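Local atomic coordinates of RagB/SusD domain protein (Flavobacterium johnsoniae, PDB entry 5J90), a protein that binds chitin and, as a SusD-like outer-membrane lipoprotein, probably helps to capture the polymer at the cell surface for uptake and conversion. Residues M98-Y102 with I138-G143; L172-I176 with Y196-V200; D311-F315 with Y387-F392; S397-N401 with P445-P449. All coordinates share one frame; numbering follows the deposited sequence.

How the contacts relate
The four contacts follow one another along the chain, each closing before the next opens, and form two pairs on opposite sides of the chain's centre. Contacts 1 and 2, whose centres are about 24 Å apart, involve helices of the chain's N-terminal part: the first sets a loop on helix 83-108, the second joins helices 154-177 and 196-213, and helix 113-134 touches both. Contacts 3 and 4 join loops, with centres about 17 Å apart, and meet where Tyr387 packs on Phe448 and its N probably bonds Ser397 O. Contacts 1 and 3 are about 45 Å apart between centres. The set samples both the TPR-like scaffold expected of a SusD homologue and its irregular, loop-rich part.

Contact 1: residues M98-Y102 with I138-G143; sequences MFNAY and IYSKFG
The carbonyl oxygen of Tyr139 has two close neighbours: Phe142 N donates a hydrogen bond to this O over 3.2 Å, closing a type I turn, and across the contact the CE methyl of Met98 rests 3.6 Å from it. The turn delivers the Phe142 ring to the helix, and this flat apolar group carries most of the contact. Over one face lies Met98 CG, 3.7 Å from the Phe142 ring centroid and only 16° off the normal, a CH-pi contact; the sulfur sits higher above the same face in a longer Met-aromatic approach. A bend at chi2 (68°) then swings the methyl toward the second ring, with Met98 CE 3.8 Å from Tyr139 CD1. Methionine suits the place because its flexible, polarisable chain can serve two rings. The edge of Phe142 addresses the face of Tyr102 in a T-shaped pair, planes at 77° and Phe142 CD2 3.6 Å from Tyr102 CG. At the far end of the ring, Phe142 CZ comes within 3.6 Å of Phe99 CA, against the helix backbone. Gly143 follows with a positive phi, and a side chain there would collide with the Tyr102 ring. A serine in place of Tyr102 would probably leave the edge of Phe142 without its aromatic face and open a gap beside Gly143. The loop, which links helices 113-134 and 154-177, is thereby seated on helix 83-108; Met98 also touches Met127 of helix 113-134, while Tyr139 OH bonds Glu164 of helix 154-177.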
loop_
_atom_site.group_PDB
_atom_site.type_symbol
_atom_site.label_atom_id
_atom_site.label_comp_id
_atom_site.label_asym_id
_atom_site.label_seq_id
_atom_site.Cartn_x
_atom_site.Cartn_y
_atom_site.Cartn_z
ATOM N N MET A 98 26.344 -8.067 2.993
ATOM C CA MET A 98 25.623 -9.074 3.760
ATOM C C MET A 98 26.507 -10.243 4.179
ATOM O O MET A 98 26.450 -10.679 5.326
ATOM C CB MET A 98 24.377 -9.569 3.014
ATOM C CG MET A 98 23.449 -10.400 3.877
ATOM S SD MET A 98 22.669 -9.398 5.171
ATOM C CE MET A 98 21.577 -10.634 5.881
ATOM N N PHE A 99 27.317 -10.753 3.253
ATOM C CA PHE A 99 28.128 -11.907 3.618
ATOM C C PHE A 99 29.064 -11.595 4.777
ATOM O O PHE A 99 29.219 -12.398 5.697
ATOM C CB PHE A 99 28.944 -12.472 2.458
ATOM C CG PHE A 99 29.917 -13.514 2.910
ATOM C CD1 PHE A 99 29.484 -14.799 3.188
ATOM C CD2 PHE A 99 31.246 -13.193 3.138
ATOM C CE1 PHE A 99 30.364 -15.758 3.650
ATOM C CE2 PHE A 99 32.135 -14.153 3.597
ATOM C CZ PHE A 99 31.690 -15.431 3.859
ATOM N N ASN A 100 29.692 -10.428 4.737
ATOM C CA ASN A 100 30.609 -10.085 5.806
ATOM C C ASN A 100 29.921 -9.781 7.130
ATOM O O ASN A 100 30.458 -10.075 8.189
ATOM C CB ASN A 100 31.582 -8.994 5.369
ATOM C CG ASN A 100 32.577 -9.513 4.365
ATOM O OD1 ASN A 100 33.413 -10.354 4.696
ATOM N ND2 ASN A 100 32.482 -9.045 3.135
ATOM N N ALA A 101 28.709 -9.231 7.079
ATOM C CA ALA A 101 27.937 -9.068 8.301
ATOM C C ALA A 101 27.694 -10.432 8.943
ATOM O O ALA A 101 27.844 -10.604 10.150
ATOM C CB ALA A 101 26.600 -8.363 8.016
ATOM N N TYR A 102 27.308 -11.391 8.111
ATOM C CA TYR A 102 27.024 -12.752 8.545
ATOM C C TYR A 102 28.281 -13.407 9.120
ATOM O O TYR A 102 28.255 -13.985 10.208
ATOM C CB TYR A 102 26.494 -13.521 7.332
ATOM C CG TYR A 102 26.303 -15.010 7.482
ATOM C CD1 TYR A 102 25.250 -15.522 8.223
ATOM C CD2 TYR A 102 27.141 -15.903 6.828
ATOM C CE1 TYR A 102 25.047 -16.890 8.338
ATOM C CE2 TYR A 102 26.950 -17.274 6.937
ATOM C CZ TYR A 102 25.900 -17.756 7.690
ATOM O OH TYR A 102 25.700 -19.117 7.807
ATOM N N ILE A 138 16.296 -11.115 1.015
ATOM C CA ILE A 138 16.855 -12.132 1.891
ATOM C C ILE A 138 17.483 -11.453 3.109
ATOM O O ILE A 138 18.297 -10.534 2.977
ATOM C CB ILE A 138 17.890 -12.999 1.156
ATOM C CG1 ILE A 138 17.197 -13.806 0.058
ATOM C CG2 ILE A 138 18.592 -13.925 2.146
ATOM C CD1 ILE A 138 18.156 -14.542 -0.882
ATOM N N TYR A 139 17.083 -11.872 4.302
ATOM C CA TYR A 139 17.643 -11.264 5.505
ATOM C C TYR A 139 17.804 -12.335 6.586
ATOM O O TYR A 139 18.915 -12.822 6.794
ATOM C CB TYR A 139 16.824 -10.031 5.947
ATOM C CG TYR A 139 17.633 -8.996 6.708
ATOM C CD1 TYR A 139 18.623 -8.257 6.071
ATOM C CD2 TYR A 139 17.395 -8.749 8.057
ATOM C CE1 TYR A 139 19.372 -7.315 6.762
ATOM C CE2 TYR A 139 18.146 -7.798 8.759
ATOM C CZ TYR A 139 19.125 -7.089 8.099
ATOM O OH TYR A 139 19.879 -6.143 8.762
ATOM N N SER A 140 16.714 -12.757 7.215
ATOM C CA SER A 140 16.807 -13.751 8.289
ATOM C C SER A 140 17.383 -15.095 7.826
ATOM O O SER A 140 18.039 -15.790 8.607
ATOM C CB SER A 140 15.447 -13.967 8.982
ATOM O OG SER A 140 14.516 -14.652 8.153
ATOM N N LYS A 141 17.148 -15.459 6.568
ATOM C CA LYS A 141 17.544 -16.773 6.076
ATOM C C LYS A 141 18.878 -16.758 5.335
ATOM O O LYS A 141 19.263 -17.759 4.736
ATOM C CB LYS A 141 16.454 -17.354 5.159
ATOM C CG LYS A 141 15.094 -17.527 5.817
ATOM C CD LYS A 141 15.180 -18.398 7.057
ATOM C CE LYS A 141 13.813 -18.571 7.700
ATOM N NZ LYS A 141 13.204 -17.256 8.051
ATOM N N PHE A 142 19.589 -15.633 5.360
ATOM C CA PHE A 142 20.872 -15.569 4.673
ATOM C C PHE A 142 21.810 -16.671 5.160
ATOM O O PHE A 142 21.886 -16.939 6.358
ATOM C CB PHE A 142 21.553 -14.207 4.854
ATOM C CG PHE A 142 22.848 -14.096 4.099
ATOM C CD1 PHE A 142 22.860 -13.765 2.759
ATOM C CD2 PHE A 142 24.060 -14.363 4.729
ATOM C CE1 PHE A 142 24.045 -13.681 2.054
ATOM C CE2 PHE A 142 25.256 -14.287 4.028
ATOM C CZ PHE A 142 25.253 -13.941 2.691
ATOM N N GLY A 143 22.502 -17.308 4.217
ATOM C CA GLY A 143 23.470 -18.343 4.547
ATOM C C GLY A 143 22.872 -19.738 4.639
ATOM O O GLY A 143 23.583 -20.704 4.925
#

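Contact 2: residues L172-I176 with Y196-V200; sequences LTKRI and YESWV
Leu172 and Tyr196 both set CG beside the backbone N and opposite the carbonyl carbon (chi1 -65° and -66°), which carries the leucine's branch across to the tyrosine ring. There Leu172 CD2 lies over one face, 4.1 Å from the Tyr196 ring centroid, and the two side chains cross at about a right angle in a CH-pi contact. Leu172 meets the next turn of the partner helix as well: its CB is 3.5 Å from Val200 CG2, a tight approach that the short, branched valine permits. One turn further on, Ile176 reaches over the start of the second helix. Its CG1 packs 3.7 Å from Tyr196 CB, while the extended methyl CD1 ends 3.5 Å from the backbone atom Glu197 N. The same methyl comes to 4.1 Å from Val200 CG2, so it lies against both Glu197 and Val200. Residues four apart, Leu172 with Ile176 and Tyr196 with Val200, supply this apolar seam, as expected for one stripe on each helix. Polar ends are satisfied around it: Tyr196 OH bonds Thr183 N, Thr173 OG1 returns to Val169 O of its own helix, and Arg175 pairs with Glu171 and Glu180. The segments' axes are 9.5 Å apart at closest approach, with a signed crossing angle of -148°. Where they meet, helices 154-177 and 196-213 run roughly antiparallel; they are joined by a largely non-helical linker, and helix 113-134 packs against both, its Ala117 on Leu172 and its Leu118 on Trp199.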
loop_
_atom_site.group_PDB
_atom_site.type_symbol
_atom_site.label_atom_id
_atom_site.label_comp_id
_atom_site.label_asym_id
_atom_site.label_seq_id
_atom_site.Cartn_x
_atom_site.Cartn_y
_atom_site.Cartn_z
ATOM N N LEU A 172 27.495 -1.107 22.732
ATOM C CA LEU A 172 28.526 -0.072 22.696
ATOM C C LEU A 172 28.364 0.935 23.834
ATOM O O LEU A 172 29.357 1.423 24.383
ATOM C CB LEU A 172 28.553 0.643 21.349
ATOM C CG LEU A 172 28.963 -0.239 20.170
ATOM C CD1 LEU A 172 28.912 0.570 18.889
ATOM C CD2 LEU A 172 30.354 -0.851 20.382
ATOM N N THR A 173 27.125 1.256 24.194
ATOM C CA THR A 173 26.876 2.198 25.281
ATOM C C THR A 173 27.388 1.624 26.602
ATOM O O THR A 173 27.965 2.350 27.415
ATOM C CB THR A 173 25.390 2.575 25.382
ATOM O OG1 THR A 173 25.004 3.268 24.186
ATOM C CG2 THR A 173 25.157 3.481 26.578
ATOM N N LYS A 174 27.201 0.324 26.800
ATOM C CA LYS A 174 27.739 -0.363 27.976
ATOM C C LYS A 174 29.256 -0.167 28.081
ATOM O O LYS A 174 29.786 0.179 29.147
ATOM C CB LYS A 174 27.399 -1.854 27.902
ATOM C CG LYS A 174 27.992 -2.702 29.010
ATOM C CD LYS A 174 27.600 -4.161 28.835
ATOM C CE LYS A 174 28.276 -4.772 27.619
ATOM N NZ LYS A 174 27.914 -6.212 27.448
ATOM N N ARG A 175 29.956 -0.363 26.968
ATOM C CA ARG A 175 31.408 -0.225 26.954
ATOM C C ARG A 175 31.855 1.216 27.157
ATOM O O ARG A 175 32.843 1.474 27.848
ATOM C CB ARG A 175 31.977 -0.815 25.663
ATOM C CG ARG A 175 31.771 -2.317 25.599
ATOM C CD ARG A 175 32.149 -2.905 24.254
ATOM N NE ARG A 175 31.811 -4.320 24.212
ATOM C CZ ARG A 175 32.684 -5.312 24.357
ATOM N NH1 ARG A 175 33.977 -5.052 24.521
ATOM N NH2 ARG A 175 32.258 -6.566 24.315
ATOM N N ILE A 176 31.130 2.162 26.571
ATOM C CA ILE A 176 31.431 3.568 26.770
ATOM C C ILE A 176 31.262 3.953 28.237
ATOM O O ILE A 176 32.122 4.628 28.815
ATOM C CB ILE A 176 30.539 4.468 25.895
ATOM C CG1 ILE A 176 30.800 4.184 24.416
ATOM C CG2 ILE A 176 30.769 5.947 26.219
ATOM C CD1 ILE A 176 29.674 4.626 23.504
ATOM N N TYR A 196 33.474 4.734 19.810
ATOM C CA TYR A 196 32.192 4.053 19.965
ATOM C C TYR A 196 31.028 5.034 20.079
ATOM O O TYR A 196 29.946 4.782 19.541
ATOM C CB TYR A 196 32.201 3.137 21.188
ATOM C CG TYR A 196 33.148 1.952 21.110
ATOM C CD1 TYR A 196 33.619 1.469 19.894
ATOM C CD2 TYR A 196 33.568 1.314 22.272
ATOM C CE1 TYR A 196 34.491 0.370 19.842
ATOM C CE2 TYR A 196 34.431 0.233 22.233
ATOM C CZ TYR A 196 34.891 -0.235 21.023
ATOM O OH TYR A 196 35.753 -1.318 21.013
ATOM N N GLU A 197 31.229 6.134 20.796
ATOM C CA GLU A 197 30.165 7.113 20.989
ATOM C C GLU A 197 29.667 7.678 19.652
ATOM O O GLU A 197 28.459 7.872 19.477
ATOM C CB GLU A 197 30.652 8.234 21.914
ATOM C CG GLU A 197 29.605 9.296 22.205
ATOM C CD GLU A 197 30.132 10.414 23.082
ATOM O OE1 GLU A 197 31.148 10.199 23.782
ATOM O OE2 GLU A 197 29.537 11.510 23.057
ATOM N N SER A 198 30.580 7.912 18.707
ATOM C CA SER A 198 30.191 8.423 17.397
ATOM C C SER A 198 29.443 7.365 16.587
ATOM O O SER A 198 28.515 7.684 15.840
ATOM C CB SER A 198 31.412 8.909 16.629
ATOM O OG SER A 198 31.999 10.000 17.319
ATOM N N TRP A 199 29.841 6.107 16.741
ATOM C CA TRP A 199 29.125 5.010 16.112
ATOM C C TRP A 199 27.705 4.875 16.680
ATOM O O TRP A 199 26.757 4.608 15.936
ATOM C CB TRP A 199 29.928 3.714 16.239
ATOM C CG TRP A 199 30.952 3.583 15.144
ATOM C CD1 TRP A 199 32.263 3.982 15.180
ATOM C CD2 TRP A 199 30.735 3.030 13.843
ATOM N NE1 TRP A 199 32.872 3.698 13.980
ATOM C CE2 TRP A 199 31.955 3.118 13.140
ATOM C CE3 TRP A 199 29.625 2.465 13.202
ATOM C CZ2 TRP A 199 32.097 2.660 11.831
ATOM C CZ3 TRP A 199 29.768 2.011 11.902
ATOM C CH2 TRP A 199 30.995 2.112 11.232
ATOM N N VAL A 200 27.541 5.075 17.982
ATOM C CA VAL A 200 26.210 5.001 18.580
ATOM C C VAL A 200 25.350 6.165 18.092
ATOM O O VAL A 200 24.179 5.976 17.748
ATOM C CB VAL A 200 26.265 4.973 20.126
ATOM C CG1 VAL A 200 24.859 5.117 20.717
ATOM C CG2 VAL A 200 26.927 3.688 20.608
#

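Contact 3: residues D311-F315 with Y387-F392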
loop_
_atom_site.group_PDB
_atom_site.type_symbol
_atom_site.label_atom_id
_atom_site.label_comp_id
_atom_site.label_asym_id
_atom_site.label_seq_id
_atom_site.Cartn_x
_atom_site.Cartn_y
_atom_site.Cartn_z
ATOM N N ASP A 311 25.037 15.994 -27.889
ATOM C CA ASP A 311 24.007 17.009 -27.705
ATOM C C ASP A 311 23.947 17.525 -26.267
ATOM O O ASP A 311 23.553 18.665 -26.032
ATOM C CB ASP A 311 22.628 16.475 -28.112
ATOM C CG ASP A 311 22.508 16.227 -29.605
ATOM O OD1 ASP A 311 23.299 16.811 -30.376
ATOM O OD2 ASP A 311 21.614 15.450 -30.002
ATOM N N HIS A 312 24.328 16.686 -25.307
ATOM C CA HIS A 312 24.253 17.083 -23.899
ATOM C C HIS A 312 25.517 16.825 -23.080
ATOM O O HIS A 312 25.580 17.219 -21.913
ATOM C CB HIS A 312 23.053 16.414 -23.211
ATOM C CG HIS A 312 21.732 16.799 -23.798
ATOM N ND1 HIS A 312 21.104 16.054 -24.774
ATOM C CD2 HIS A 312 20.933 17.869 -23.574
ATOM C CE1 HIS A 312 19.968 16.638 -25.110
ATOM N NE2 HIS A 312 19.841 17.743 -24.396
ATOM N N GLN A 313 26.523 16.182 -23.672
ATOM C CA GLN A 313 27.699 15.794 -22.889
ATOM C C GLN A 313 28.480 16.986 -22.350
ATOM O O GLN A 313 29.240 16.849 -21.391
ATOM C CB GLN A 313 28.632 14.895 -23.695
ATOM C CG GLN A 313 29.458 15.646 -24.725
ATOM C CD GLN A 313 30.195 14.711 -25.652
ATOM O OE1 GLN A 313 30.021 13.496 -25.591
ATOM N NE2 GLN A 313 31.026 15.274 -26.524
ATOM N N ASP A 314 28.314 18.146 -22.980
ATOM C CA ASP A 314 29.035 19.340 -22.566
ATOM C C ASP A 314 28.206 20.280 -21.697
ATOM O O ASP A 314 28.593 21.423 -21.454
ATOM C CB ASP A 314 29.637 20.068 -23.779
ATOM C CG ASP A 314 30.830 19.331 -24.361
ATOM O OD1 ASP A 314 31.515 18.602 -23.609
ATOM O OD2 ASP A 314 31.089 19.484 -25.577
ATOM N N PHE A 315 27.076 19.780 -21.194
ATOM C CA PHE A 315 26.368 20.462 -20.107
ATOM C C PHE A 315 27.201 20.342 -18.816
ATOM O O PHE A 315 28.290 19.758 -18.828
ATOM C CB PHE A 315 24.970 19.850 -19.922
ATOM C CG PHE A 315 23.934 20.358 -20.907
ATOM C CD1 PHE A 315 24.183 20.353 -22.275
ATOM C CD2 PHE A 315 22.707 20.828 -20.461
ATOM C CE1 PHE A 315 23.233 20.814 -23.170
ATOM C CE2 PHE A 315 21.751 21.294 -21.354
ATOM C CZ PHE A 315 22.015 21.281 -22.714
ATOM N N TYR A 387 13.035 25.630 -16.722
ATOM C CA TYR A 387 14.117 24.864 -17.312
ATOM C C TYR A 387 14.104 24.953 -18.842
ATOM O O TYR A 387 13.076 24.719 -19.478
ATOM C CB TYR A 387 14.088 23.383 -16.879
ATOM C CG TYR A 387 15.136 22.625 -17.645
ATOM C CD1 TYR A 387 16.483 22.775 -17.333
ATOM C CD2 TYR A 387 14.800 21.831 -18.735
ATOM C CE1 TYR A 387 17.462 22.135 -18.060
ATOM C CE2 TYR A 387 15.779 21.180 -19.471
ATOM C CZ TYR A 387 17.110 21.340 -19.125
ATOM O OH TYR A 387 18.098 20.710 -19.840
ATOM N N VAL A 388 15.263 25.265 -19.416
ATOM C CA VAL A 388 15.422 25.346 -20.864
ATOM C C VAL A 388 16.585 24.489 -21.355
ATOM O O VAL A 388 17.693 24.562 -20.824
ATOM C CB VAL A 388 15.668 26.805 -21.315
ATOM C CG1 VAL A 388 15.998 26.866 -22.808
ATOM C CG2 VAL A 388 14.469 27.674 -20.993
ATOM N N ASP A 389 16.310 23.675 -22.368
ATOM C CA ASP A 389 17.332 22.953 -23.117
ATOM C C ASP A 389 17.478 23.724 -24.429
ATOM O O ASP A 389 16.686 23.524 -25.349
ATOM C CB ASP A 389 16.865 21.517 -23.385
ATOM C CG ASP A 389 17.937 20.651 -24.019
ATOM O OD1 ASP A 389 18.939 21.205 -24.516
ATOM O OD2 ASP A 389 17.772 19.410 -24.036
ATOM N N PRO A 390 18.483 24.615 -24.511
ATOM C CA PRO A 390 18.545 25.634 -25.571
ATOM C C PRO A 390 18.327 25.106 -26.993
ATOM O O PRO A 390 17.512 25.671 -27.727
ATOM C CB PRO A 390 19.952 26.212 -25.408
ATOM C CG PRO A 390 20.250 26.037 -23.952
ATOM C CD PRO A 390 19.641 24.701 -23.603
ATOM N N ASN A 391 19.016 24.035 -27.371
ATOM C CA ASN A 391 18.887 23.502 -28.726
ATOM C C ASN A 391 17.799 22.444 -28.901
ATOM O O ASN A 391 17.582 21.945 -30.009
ATOM C CB ASN A 391 20.232 22.967 -29.222
ATOM C CG ASN A 391 21.280 24.054 -29.329
ATOM O OD1 ASN A 391 20.960 25.215 -29.573
ATOM N ND2 ASN A 391 22.539 23.684 -29.134
ATOM N N PHE A 392 17.119 22.102 -27.810
ATOM C CA PHE A 392 16.046 21.113 -27.853
ATOM C C PHE A 392 14.892 21.534 -26.950
ATOM O O PHE A 392 14.681 20.952 -25.882
ATOM C CB PHE A 392 16.575 19.734 -27.447
ATOM C CG PHE A 392 17.744 19.274 -28.268
ATOM C CD1 PHE A 392 17.546 18.621 -29.473
ATOM C CD2 PHE A 392 19.043 19.513 -27.845
ATOM C CE1 PHE A 392 18.622 18.204 -30.239
ATOM C CE2 PHE A 392 20.123 19.099 -28.606
ATOM C CZ PHE A 392 19.911 18.444 -29.806
HETATM O O HOH W 1 22.918 21.007 -27.267
#
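A hydrogen bond between His312 and the carboxylate of Asp389, with aromatic rings beside it, joins two loops, the one preceding strand 326-328 and the one between helices 373-378 and 413-428. His312 NE2 donates to Asp389 OD2 over 2.7 Å, nearly straight at 163°. The oxygen is approached on its syn side, and it lies almost in the imidazole plane, although the ring and carboxylate planes are 64° apart. Asp389 reaches the histidine because its CG stands opposite the backbone N (chi1 -173°). Asn395 ND2 bonds the same OD2, so two donors hold that oxygen and restrict the carboxylate's rotation; the carboxylate's charge would probably favour the cationic form of the buried histidine. The other oxygen, Asp389 OD1, lies at the edge of the Phe315 ring, 3.6 Å from Phe315 CZ, where the slightly positive rim of an aromatic ring suits a carboxylate. SusD homologues combine a TPR-like helical scaffold with a more irregular half, and this loop-to-loop contact probably belongs to the latter. Each segment contains a type I turn, closed by Phe315 N to His312 O in the one and by Phe392 N to Asp389 O in the other, which places His312 and Phe315 near Asp389 and Phe392. Phe392 extends past the histidine to Asp311, with Phe392 CZ 3.4 Å from Asp311 CG. That carboxylate also accepts a bond from Gly308 N through OD2. A water also bridges the loops: it donates to Asp311 O at 2.7 Å and accepts a longer bond, 3.3 Å, from Asn391 ND2.

Contact 4: residues S397-N401 with P445-P449; sequences SDPVN and PKLFP
Ser397 opens the contact by packing its CB and OG against the Phe448 ring, OG lying 3.5 Å from Phe448 CE1. The arrangement is a pair of non-helical loop segments running almost antiparallel, 171° apart, in what is probably the irregular, loop-rich part of the SusD-like fold. The serine hydroxyl also donates to Asp398 O, so a small residue fits beside the ring while its hydroxyl bonds the backbone next to it. At Asp398 the backbone takes over: its carbonyl O lies near the plane of the Phe448 ring, at the edge and 3.3 Å from Phe448 CE1, where a ring C-H faces the oxygen. Pro399 comes next, its CA beside the same edge. Val400 then turns its branches inward. CG2 takes the crowded position between backbone N and carbonyl carbon, and from there it touches Lys446 CB at 3.8 Å and Phe448 CD1 at 3.9 Å; a compact, branched residue fills this angle well. Asn401 ends the walk with the polar bond of the contact, Lys446 N donating to Asn401 OD1 over 2.9 Å from well above the amide plane (53° out of it). Gln418 NE2 bonds OD1 too, and ND2 bonds Thr422 OG1, so helix 413-428 fixes the amide, which suits the place by offering both acceptor and donor. A leucine in its place would probably leave the Lys446 N-H without its acceptor and deprive Gln418 and Thr422 of a partner. Just before Lys446 stands Pro445, preceded by a cis peptide, whose CB comes to 3.5 Å from Asn401 OD1.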
loop_
_atom_site.group_PDB
_atom_site.type_symbol
_atom_site.label_atom_id
_atom_site.label_comp_id
_atom_site.label_asym_id
_atom_site.label_seq_id
_atom_site.Cartn_x
_atom_site.Cartn_y
_atom_site.Cartn_z
ATOM N N SER A 397 10.639 23.047 -19.492
ATOM C CA SER A 397 9.528 22.981 -18.551
ATOM C C SER A 397 9.410 24.217 -17.671
ATOM O O SER A 397 10.418 24.789 -17.258
ATOM C CB SER A 397 9.664 21.755 -17.646
ATOM O OG SER A 397 8.540 21.650 -16.786
ATOM N N ASP A 398 8.173 24.602 -17.365
ATOM C CA ASP A 398 7.915 25.539 -16.279
ATOM C C ASP A 398 8.380 24.876 -14.986
ATOM O O ASP A 398 8.400 23.646 -14.887
ATOM C CB ASP A 398 6.417 25.842 -16.155
ATOM C CG ASP A 398 5.858 26.580 -17.356
ATOM O OD1 ASP A 398 6.633 27.264 -18.055
ATOM O OD2 ASP A 398 4.632 26.485 -17.586
ATOM N N PRO A 399 8.744 25.679 -13.983
ATOM C CA PRO A 399 9.174 25.090 -12.711
ATOM C C PRO A 399 8.039 24.321 -12.039
ATOM O O PRO A 399 6.866 24.652 -12.230
ATOM C CB PRO A 399 9.556 26.312 -11.873
ATOM C CG PRO A 399 8.757 27.439 -12.461
ATOM C CD PRO A 399 8.682 27.153 -13.928
ATOM N N VAL A 400 8.393 23.299 -11.263
ATOM C CA VAL A 400 7.398 22.524 -10.518
ATOM C C VAL A 400 7.547 22.603 -8.995
ATOM O O VAL A 400 6.560 22.440 -8.283
ATOM C CB VAL A 400 7.356 21.032 -10.954
ATOM C CG1 VAL A 400 6.840 20.910 -12.382
ATOM C CG2 VAL A 400 8.723 20.366 -10.808
ATOM N N ASN A 401 8.759 22.831 -8.484
ATOM C CA ASN A 401 8.929 22.911 -7.031
ATOM C C ASN A 401 8.781 24.363 -6.597
ATOM O O ASN A 401 9.765 25.093 -6.401
ATOM C CB ASN A 401 10.271 22.321 -6.570
ATOM C CG ASN A 401 10.246 21.906 -5.104
ATOM O OD1 ASN A 401 9.346 21.185 -4.671
ATOM N ND2 ASN A 401 11.213 22.373 -4.333
ATOM N N PRO A 445 11.253 16.835 -3.206
ATOM C CA PRO A 445 10.685 18.008 -3.874
ATOM C C PRO A 445 9.955 17.572 -5.139
ATOM O O PRO A 445 10.118 16.433 -5.591
ATOM C CB PRO A 445 11.932 18.812 -4.254
ATOM C CG PRO A 445 12.976 17.753 -4.516
ATOM C CD PRO A 445 12.702 16.707 -3.448
ATOM N N LYS A 446 9.130 18.454 -5.695
ATOM C CA LYS A 446 8.502 18.182 -6.981
ATOM C C LYS A 446 9.594 18.067 -8.049
ATOM O O LYS A 446 10.514 18.887 -8.092
ATOM C CB LYS A 446 7.516 19.297 -7.360
ATOM C CG LYS A 446 6.469 19.622 -6.292
ATOM C CD LYS A 446 5.607 18.425 -5.933
ATOM C CE LYS A 446 4.705 18.014 -7.082
ATOM N NZ LYS A 446 3.659 17.041 -6.637
ATOM N N LEU A 447 9.482 17.046 -8.895
ATOM C CA LEU A 447 10.460 16.768 -9.948
ATOM C C LEU A 447 9.816 16.792 -11.332
ATOM O O LEU A 447 8.628 16.511 -11.486
ATOM C CB LEU A 447 11.110 15.394 -9.720
ATOM C CG LEU A 447 11.848 15.175 -8.395
ATOM C CD1 LEU A 447 12.345 13.734 -8.288
ATOM C CD2 LEU A 447 13.006 16.161 -8.226
ATOM N N PHE A 448 10.602 17.103 -12.357
ATOM C CA PHE A 448 10.074 17.077 -13.721
ATOM C C PHE A 448 9.754 15.647 -14.150
ATOM O O PHE A 448 10.604 14.761 -14.053
ATOM C CB PHE A 448 11.082 17.676 -14.711
ATOM C CG PHE A 448 11.415 19.124 -14.456
ATOM C CD1 PHE A 448 10.411 20.068 -14.293
ATOM C CD2 PHE A 448 12.734 19.540 -14.400
ATOM C CE1 PHE A 448 10.718 21.400 -14.072
ATOM C CE2 PHE A 448 13.049 20.871 -14.175
ATOM C CZ PHE A 448 12.043 21.798 -14.015
ATOM N N PRO A 449 8.535 15.415 -14.658
ATOM C CA PRO A 449 8.182 14.074 -15.142
ATOM C C PRO A 449 8.956 13.695 -16.405
ATOM O O PRO A 449 9.359 14.567 -17.180
ATOM C CB PRO A 449 6.685 14.194 -15.449
ATOM C CG PRO A 449 6.463 15.664 -15.687
ATOM C CD PRO A 449 7.391 16.342 -14.709
#